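Local atomic coordinates of delta-aminolevulinic acid dehydratase (Toxoplasma gondii ME49, PDB entry 3OBK), a protein that condenses two molecules of 5-aminolevulinic acid into porphobilinogen, an early step of tetrapyrrole biosynthesis, and forms an octamer. Residues A133-D138 and K167-L172; A177-P182 and D204-A209. One frame throughout, in Å; residues are numbered along the deposited sequence.

Interaction 1 (A133-D138 and K167-L172); sequences ADVALD and KQAITL. With PBG (3-[5-(aminomethyl)-4-(carboxymethyl)-1H-pyrrol-3-yl]propanoic acid), chain L.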
# COMPACT_ATOMS: atom_id res chain seq x y z
N ALA A 133 -33.90 -11.86 -12.10
CA ALA A 133 -34.97 -12.32 -11.21
C ALA A 133 -34.41 -12.44 -9.81
O ALA A 133 -33.31 -12.94 -9.64
CB ALA A 133 -35.49 -13.65 -11.67
N ASP A 134 -35.14 -11.98 -8.81
CA ASP A 134 -34.69 -12.10 -7.45
C ASP A 134 -34.72 -13.58 -7.02
O ASP A 134 -35.51 -14.37 -7.54
CB ASP A 134 -35.59 -11.25 -6.56
CG ASP A 134 -35.08 -11.14 -5.15
OD1 ASP A 134 -34.41 -10.12 -4.82
OD2 ASP A 134 -35.37 -12.09 -4.36
N VAL A 135 -33.82 -13.95 -6.09
CA VAL A 135 -33.85 -15.25 -5.43
C VAL A 135 -33.91 -15.01 -3.93
O VAL A 135 -33.08 -14.31 -3.36
CB VAL A 135 -32.67 -16.15 -5.81
CG1 VAL A 135 -32.62 -17.43 -4.95
CG2 VAL A 135 -32.72 -16.48 -7.31
N ALA A 136 -34.93 -15.57 -3.30
CA ALA A 136 -35.29 -15.27 -1.92
C ALA A 136 -36.72 -15.70 -1.73
O ALA A 136 -37.53 -15.66 -2.67
CB ALA A 136 -35.13 -13.79 -1.58
N LEU A 137 -37.03 -16.14 -0.53
CA LEU A 137 -38.32 -16.76 -0.29
C LEU A 137 -39.33 -15.76 0.19
O LEU A 137 -40.47 -16.10 0.35
CB LEU A 137 -38.20 -17.88 0.73
CG LEU A 137 -37.19 -18.96 0.38
CD1 LEU A 137 -37.23 -20.06 1.42
CD2 LEU A 137 -37.44 -19.54 -1.00
N ASP A 138 -38.94 -14.52 0.45
CA ASP A 138 -39.89 -13.68 1.17
C ASP A 138 -41.14 -13.36 0.40
O ASP A 138 -42.18 -13.20 1.01
CB ASP A 138 -39.29 -12.42 1.84
CG ASP A 138 -38.27 -11.70 1.00
OD1 ASP A 138 -37.41 -12.33 0.35
OD2 ASP A 138 -38.29 -10.45 1.11
N LYS A 167 -33.45 -24.48 -5.80
CA LYS A 167 -34.56 -24.90 -6.65
C LYS A 167 -35.12 -23.69 -7.35
O LYS A 167 -35.37 -23.74 -8.53
CB LYS A 167 -35.67 -25.58 -5.85
CG LYS A 167 -35.32 -26.97 -5.33
CD LYS A 167 -36.42 -27.36 -4.37
CE LYS A 167 -36.30 -28.76 -3.84
NZ LYS A 167 -37.65 -29.16 -3.30
N GLN A 168 -35.31 -22.60 -6.61
CA GLN A 168 -35.79 -21.35 -7.16
C GLN A 168 -34.92 -20.85 -8.27
O GLN A 168 -35.44 -20.47 -9.33
CB GLN A 168 -35.89 -20.25 -6.11
CG GLN A 168 -36.56 -18.98 -6.64
CD GLN A 168 -36.63 -17.88 -5.62
OE1 GLN A 168 -35.93 -17.91 -4.62
NE2 GLN A 168 -37.50 -16.91 -5.87
N ALA A 169 -33.61 -20.81 -8.05
CA ALA A 169 -32.69 -20.33 -9.10
C ALA A 169 -32.76 -21.18 -10.37
O ALA A 169 -32.66 -20.64 -11.46
CB ALA A 169 -31.21 -20.19 -8.60
N ILE A 170 -32.92 -22.50 -10.24
CA ILE A 170 -33.01 -23.36 -11.42
C ILE A 170 -34.31 -23.06 -12.22
O ILE A 170 -34.27 -22.83 -13.42
CB ILE A 170 -32.86 -24.88 -11.05
CG1 ILE A 170 -31.37 -25.23 -10.79
CG2 ILE A 170 -33.37 -25.77 -12.16
CD1 ILE A 170 -31.12 -26.54 -10.02
N THR A 171 -35.44 -22.99 -11.54
CA THR A 171 -36.69 -22.65 -12.17
C THR A 171 -36.65 -21.35 -12.97
O THR A 171 -37.17 -21.28 -14.09
CB THR A 171 -37.82 -22.54 -11.12
OG1 THR A 171 -37.90 -23.77 -10.37
CG2 THR A 171 -39.13 -22.33 -11.80
N LEU A 172 -36.03 -20.32 -12.40
CA LEU A 172 -35.94 -19.00 -13.05
C LEU A 172 -34.98 -19.00 -14.24
O LEU A 172 -35.28 -18.46 -15.31
CB LEU A 172 -35.48 -17.98 -12.02
CG LEU A 172 -36.46 -17.70 -10.87
CD1 LEU A 172 -35.81 -16.69 -9.95
CD2 LEU A 172 -37.83 -17.21 -11.36
CHA PBG L . -36.29 -9.54 -0.76
C1A PBG L . -36.06 -8.17 -1.29
C2A PBG L . -36.26 -6.97 -0.59
C3A PBG L . -35.92 -5.96 -1.47
C4A PBG L . -35.45 -6.56 -2.63
NA PBG L . -35.57 -7.89 -2.50
C5A PBG L . -36.88 -6.76 0.76
C6A PBG L . -36.12 -7.23 1.93
O1A PBG L . -35.22 -8.08 1.71
O2A PBG L . -36.44 -6.85 3.08
C7A PBG L . -36.04 -4.51 -1.20
C8A PBG L . -35.91 -3.60 -2.36
C9A PBG L . -36.32 -2.20 -2.19
O3A PBG L . -36.61 -1.57 -3.20
O4A PBG L . -36.66 -1.71 -1.10
N1 PBG L . -35.17 -10.40 -0.61
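Strand 133-135 and helix 167-172 run nearly antiparallel, 166° between their directions and 8.8 Å apart at closest approach, with the CA of Val135 nearest that of Ala169 and the CA of Ala133 nearest that of Leu172. Gln168 carries the polar part. With CG anti to the backbone N (chi1 -173°) and an extended chain beyond it, its amide reaches the end of the strand, where the backbone passes into a loop. There OE1 accepts the N-H of Ala136 at 2.9 Å, the donor tilted 26° from the plane of the amide carbonyl. NE2 returns a weak bond to the O of the same residue at 3.4 Å, so one carboxamide serves both backbone polar groups of Ala136 and thereby fixes which way its own ends point. Val135 slides past Gln168 in the opposite direction and lays CG1 3.4 Å from OE1. Its other branch, CG2, lies 4.2 Å from Ala169 CB and also meets Leu172. The CD1 methyl of Leu172 lies against both Ala133 CB, at 3.5 Å, and the carbonyl O of Asp134. The CB of Asp134 points away from the helix, and its OD1 accepts a weak bond from the pyrrole NA of porphobilinogen at 3.4 Å as well as a hydrogen bond with Ser183. Ala136, whose CB lies beside the ligand amine, lines the pocket with Asp134 and Asp138, so Gln168 probably positions this part of the backbone from the second shell. In this TIM-barrel fold the contact is one of helix on strand: helix 114-125 packs on Leu172 through Leu115 and Ile119, helix 189-199 packs on Ala169, and strand 179-182 hydrogen-bonds to Ala133 and Val135.

Interaction 2 (A177-P182 and D204-A209); sequences ADMVCP and DTSILA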
# COMPACT_ATOMS: atom_id res chain seq x y z
N ALA A 177 -34.55 -16.46 -17.32
CA ALA A 177 -33.82 -15.42 -16.61
C ALA A 177 -32.35 -15.38 -17.00
O ALA A 177 -31.69 -16.42 -17.03
CB ALA A 177 -33.94 -15.63 -15.12
N ASP A 178 -31.84 -14.19 -17.27
CA ASP A 178 -30.44 -14.01 -17.69
C ASP A 178 -29.51 -14.02 -16.49
O ASP A 178 -28.40 -14.58 -16.55
CB ASP A 178 -30.27 -12.71 -18.45
CG ASP A 178 -31.04 -12.71 -19.75
OD1 ASP A 178 -30.57 -13.35 -20.72
OD2 ASP A 178 -32.13 -12.08 -19.80
N MET A 179 -29.98 -13.38 -15.41
CA MET A 179 -29.30 -13.34 -14.14
C MET A 179 -30.25 -13.77 -13.03
O MET A 179 -31.40 -13.33 -13.00
CB MET A 179 -28.86 -11.90 -13.79
CG MET A 179 -28.01 -11.12 -14.79
SD MET A 179 -27.00 -9.77 -13.99
CE MET A 179 -25.87 -10.80 -13.03
N VAL A 180 -29.78 -14.57 -12.09
CA VAL A 180 -30.49 -14.71 -10.81
C VAL A 180 -29.77 -13.83 -9.79
O VAL A 180 -28.55 -13.72 -9.80
CB VAL A 180 -30.61 -16.19 -10.37
CG1 VAL A 180 -31.37 -17.01 -11.45
CG2 VAL A 180 -29.26 -16.80 -10.11
N CYS A 181 -30.54 -13.20 -8.92
CA CYS A 181 -30.04 -12.22 -7.95
C CYS A 181 -30.43 -12.59 -6.53
O CYS A 181 -31.48 -12.17 -6.05
CB CYS A 181 -30.63 -10.85 -8.29
SG CYS A 181 -30.40 -10.44 -10.04
N PRO A 182 -29.58 -13.39 -5.85
CA PRO A 182 -29.97 -13.84 -4.53
C PRO A 182 -29.85 -12.75 -3.50
O PRO A 182 -28.75 -12.33 -3.18
CB PRO A 182 -29.01 -15.01 -4.23
CG PRO A 182 -28.18 -15.23 -5.47
CD PRO A 182 -28.42 -14.10 -6.41
N ASP A 204 -24.39 -20.57 -18.22
CA ASP A 204 -24.53 -19.26 -18.88
C ASP A 204 -25.22 -18.27 -17.98
O ASP A 204 -25.01 -17.08 -18.10
CB ASP A 204 -25.47 -19.40 -20.10
CG ASP A 204 -24.87 -18.90 -21.38
OD1 ASP A 204 -23.70 -18.46 -21.37
OD2 ASP A 204 -25.56 -18.96 -22.41
N THR A 205 -26.13 -18.77 -17.16
CA THR A 205 -26.92 -17.96 -16.28
C THR A 205 -26.03 -17.31 -15.24
O THR A 205 -25.28 -18.00 -14.54
CB THR A 205 -27.99 -18.80 -15.58
OG1 THR A 205 -28.83 -19.43 -16.56
CG2 THR A 205 -28.87 -17.95 -14.68
N SER A 206 -26.12 -16.00 -15.13
CA SER A 206 -25.29 -15.21 -14.21
C SER A 206 -25.87 -15.11 -12.81
O SER A 206 -27.04 -15.40 -12.58
CB SER A 206 -25.12 -13.80 -14.75
OG SER A 206 -24.53 -13.81 -16.04
N ILE A 207 -25.01 -14.73 -11.87
CA ILE A 207 -25.41 -14.52 -10.50
C ILE A 207 -25.01 -13.10 -10.11
O ILE A 207 -23.84 -12.78 -10.08
CB ILE A 207 -24.75 -15.53 -9.57
CG1 ILE A 207 -25.28 -16.94 -9.84
CG2 ILE A 207 -24.99 -15.18 -8.09
CD1 ILE A 207 -24.48 -18.06 -9.16
N LEU A 208 -26.00 -12.26 -9.85
CA LEU A 208 -25.77 -10.95 -9.24
C LEU A 208 -25.91 -11.13 -7.71
O LEU A 208 -27.02 -11.28 -7.18
CB LEU A 208 -26.75 -9.94 -9.80
CG LEU A 208 -26.95 -8.51 -9.25
CD1 LEU A 208 -25.73 -7.87 -8.64
CD2 LEU A 208 -27.55 -7.64 -10.39
N ALA A 209 -24.77 -11.18 -7.02
CA ALA A 209 -24.78 -11.52 -5.60
C ALA A 209 -25.03 -10.27 -4.80
O ALA A 209 -24.32 -9.28 -4.97
CB ALA A 209 -23.45 -12.18 -5.19
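Met179 bends at chi3 (67°), which brings its CE to 3.5 Å from Leu208 CB, while Leu208 holds CG anti to its backbone N (chi1 170°), where CG meets Cys181 SG. The side chains of Met179 and Leu208 cross obliquely, and the same methyl also lies against Ser206 CB. Cys181 SG packs on Leu208, 3.7 Å from its CB. On the opposite face of the sheet from Met179 and Ser206, Val180 CG2 rests 4.0 Å from Ile207 CG1, and the ring of Pro182 crosses Ile207 at about a right angle, its CD and CG against CG2. Parallel pairing underlies this packing. Ser206 N donates to Asp178 O, Val180 N to Ser206 O at 2.9 Å, and Leu208 N to Val180 O, so Val180 is bonded through both its N and its O to the residues flanking Ile207. Pro182 has no N-H with which to continue the pattern, and its CD lies 3.2 Å from Leu208 O. Lys28 of a second subunit hydrogen-bonds to Asp178 O and Ser206 OG, bringing the octamer's subunit contacts to the start of the pairing. Strands 179-182 and 206-213, with helix 189-199 between them, form a beta-alpha-beta unit of the barrel; that helix packs on Pro182 and Ile207, strand 130-135 borders Cys181, and strand 263-267 lies beyond Leu208.

From the N terminus, strand 130-135 comes first and the chain then loops out to helix 158-175, which interaction 1 folds back onto that strand, closing a loop of 28 residues. A short connection leads from the helix into strand 179-182, and interaction 2 closes the next loop, of 21 residues, around helix 189-199. The two contacts follow in series, neither nested nor crossed. They meet at the seam between strands 130-135 and 179-182, where Cys181 N lies 2.9 Å from Ala133 O in a probable hydrogen bond and Val135 packs on Val180. Together they tie three successive parallel strands together, with helix 158-175 packed on the first and helix 189-199 in the connection between the second and third.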